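Aerobactin synthase IucA (Klebsiella pneumoniae subsp. pneumoniae, PDB 5JM8) probably uses ATP and magnesium to join citrate to N6-acetyl-N6-hydroxylysine on the way to the siderophore aerobactin, as an NIS synthetase. Local coordinates at residues Pro37-Ile42 against His51-Tyr56. Residues are numbered along the deposited sequence; the frame is centred on the assembly and turned at random.
Sequences PTQLII and HFRVAY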
# COMPACT_ATOMS: atom_id res chain seq x y z
N PRO A 37 36.58 21.81 33.04
CA PRO A 37 35.80 20.63 32.61
C PRO A 37 36.52 19.31 32.87
O PRO A 37 37.72 19.20 32.64
CB PRO A 37 35.61 20.84 31.10
CG PRO A 37 36.75 21.70 30.68
CD PRO A 37 36.80 22.68 31.80
N THR A 38 35.77 18.33 33.36
CA THR A 38 36.32 17.02 33.67
C THR A 38 36.98 16.36 32.47
O THR A 38 36.48 16.45 31.35
CB THR A 38 35.22 16.07 34.20
OG1 THR A 38 34.62 16.63 35.37
CG2 THR A 38 35.81 14.71 34.54
N GLN A 39 38.10 15.70 32.71
CA GLN A 39 38.83 15.00 31.66
C GLN A 39 39.19 13.60 32.12
O GLN A 39 39.52 13.38 33.28
CB GLN A 39 40.09 15.77 31.27
CG GLN A 39 39.83 17.10 30.58
CD GLN A 39 41.11 17.77 30.10
OE1 GLN A 39 42.20 17.40 30.51
NE2 GLN A 39 40.97 18.75 29.22
N LEU A 40 39.13 12.64 31.19
CA LEU A 40 39.53 11.27 31.48
C LEU A 40 40.97 11.07 31.02
O LEU A 40 41.34 11.42 29.90
CB LEU A 40 38.60 10.28 30.79
CG LEU A 40 38.81 8.81 31.19
CD1 LEU A 40 37.47 8.09 31.30
CD2 LEU A 40 39.71 8.11 30.18
N ILE A 41 41.78 10.48 31.90
CA ILE A 41 43.21 10.35 31.65
C ILE A 41 43.62 8.89 31.51
O ILE A 41 43.26 8.04 32.33
CB ILE A 41 44.02 11.00 32.79
CG1 ILE A 41 43.72 12.50 32.85
CG2 ILE A 41 45.52 10.78 32.59
CD1 ILE A 41 44.23 13.19 34.10
N ILE A 42 44.37 8.61 30.45
CA ILE A 42 44.97 7.29 30.24
C ILE A 42 46.49 7.44 30.23
O ILE A 42 47.06 7.89 29.23
CB ILE A 42 44.50 6.65 28.92
CG1 ILE A 42 42.97 6.53 28.90
CG2 ILE A 42 45.16 5.29 28.73
CD1 ILE A 42 42.39 6.07 27.58
N HIS A 51 44.81 13.01 27.55
CA HIS A 51 43.70 13.69 28.21
C HIS A 51 42.48 13.84 27.31
O HIS A 51 42.52 14.58 26.32
CB HIS A 51 44.14 15.06 28.70
CG HIS A 51 45.05 15.03 29.88
ND1 HIS A 51 44.80 15.75 31.03
CD2 HIS A 51 46.20 14.35 30.11
CE1 HIS A 51 45.76 15.53 31.91
NE2 HIS A 51 46.62 14.68 31.38
N PHE A 52 41.39 13.15 27.66
CA PHE A 52 40.15 13.19 26.89
C PHE A 52 39.09 14.04 27.57
O PHE A 52 38.66 13.75 28.68
CB PHE A 52 39.61 11.77 26.68
CG PHE A 52 40.53 10.88 25.89
CD1 PHE A 52 40.51 10.91 24.50
CD2 PHE A 52 41.40 10.02 26.52
CE1 PHE A 52 41.35 10.09 23.77
CE2 PHE A 52 42.25 9.20 25.79
CZ PHE A 52 42.22 9.23 24.42
N ARG A 53 38.64 15.09 26.88
CA ARG A 53 37.53 15.90 27.37
C ARG A 53 36.27 15.06 27.39
O ARG A 53 35.87 14.49 26.37
CB ARG A 53 37.33 17.14 26.49
CG ARG A 53 38.52 18.08 26.45
CD ARG A 53 38.29 19.22 25.47
NE ARG A 53 37.15 20.04 25.86
CZ ARG A 53 36.65 21.03 25.12
NH1 ARG A 53 37.19 21.33 23.94
NH2 ARG A 53 35.62 21.73 25.56
N VAL A 54 35.64 14.97 28.56
CA VAL A 54 34.45 14.15 28.74
C VAL A 54 33.17 14.98 28.64
O VAL A 54 32.91 15.85 29.46
CB VAL A 54 34.47 13.43 30.10
CG1 VAL A 54 33.24 12.55 30.26
CG2 VAL A 54 35.74 12.60 30.24
N ALA A 55 32.36 14.69 27.61
CA ALA A 55 31.08 15.35 27.43
C ALA A 55 29.99 14.62 28.22
O ALA A 55 29.09 15.26 28.77
CB ALA A 55 30.72 15.40 25.95
N TYR A 56 30.08 13.30 28.25
CA TYR A 56 29.17 12.48 29.06
C TYR A 56 29.90 11.32 29.71
O TYR A 56 30.51 10.49 29.03
CB TYR A 56 28.02 11.95 28.20
CG TYR A 56 27.09 11.03 28.95
CD1 TYR A 56 26.20 11.52 29.90
CD2 TYR A 56 27.09 9.66 28.71
CE1 TYR A 56 25.35 10.68 30.59
CE2 TYR A 56 26.23 8.81 29.39
CZ TYR A 56 25.37 9.33 30.33
OH TYR A 56 24.52 8.50 31.01
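The imidazole of His-51 is held on one face and at one edge. Ile-41 CG1 sits almost centrally over the face, 3.8 Å from the ring centroid, a CH-pi contact, and Ile-41 CD1 reaches the ring at His-51 CE1, 3.6 Å away. At the edge, Gln-39 OE1 lies in the ring plane and accepts a hydrogen bond from His-51 ND1 at 3.1 Å, nearly along the C=O axis. Gln-39 reaches it with an extended chain (chi2 -175°), its amide turned 79° from the imidazole; the bond, with ND1 as donor, and the CH-pi contact together favour this rotation of the ring. The amide's other end, NE2, brushes Arg-53 CG.

On the face of the sheet that carries Leu-40 and Phe-52, the Phe-52 ring has Leu-40 O near its edge, while the end of Ile-42 comes up obliquely, CD1 lying 3.6 Å from Phe-52 CE2. Val-54 CG2 comes up to Leu-40 CB at 3.7 Å.

The backbones are antiparallel. Leu-40 and Phe-52 form the hydrogen-bonded pair, Leu-40 N to Phe-52 O and Phe-52 N to Leu-40 O, both 2.8 Å, flanked by the non-hydrogen-bonded pairs Gln-39 with Arg-53 and Ile-41 with His-51. A longer bond, Val-54 N to Thr-38 O at 3.3 Å but nearly straight, continues the ladder.

These strands form a beta hairpin within a five-stranded antiparallel meander. Strand 64-72 flanks 49-54, with Glu-66 forming a salt bridge to Arg-53 and Phe-65 meeting the Phe-52 ring; helix 82-96 packs here too, Leu-85 on Phe-52 and Lys-92 on Ile-42.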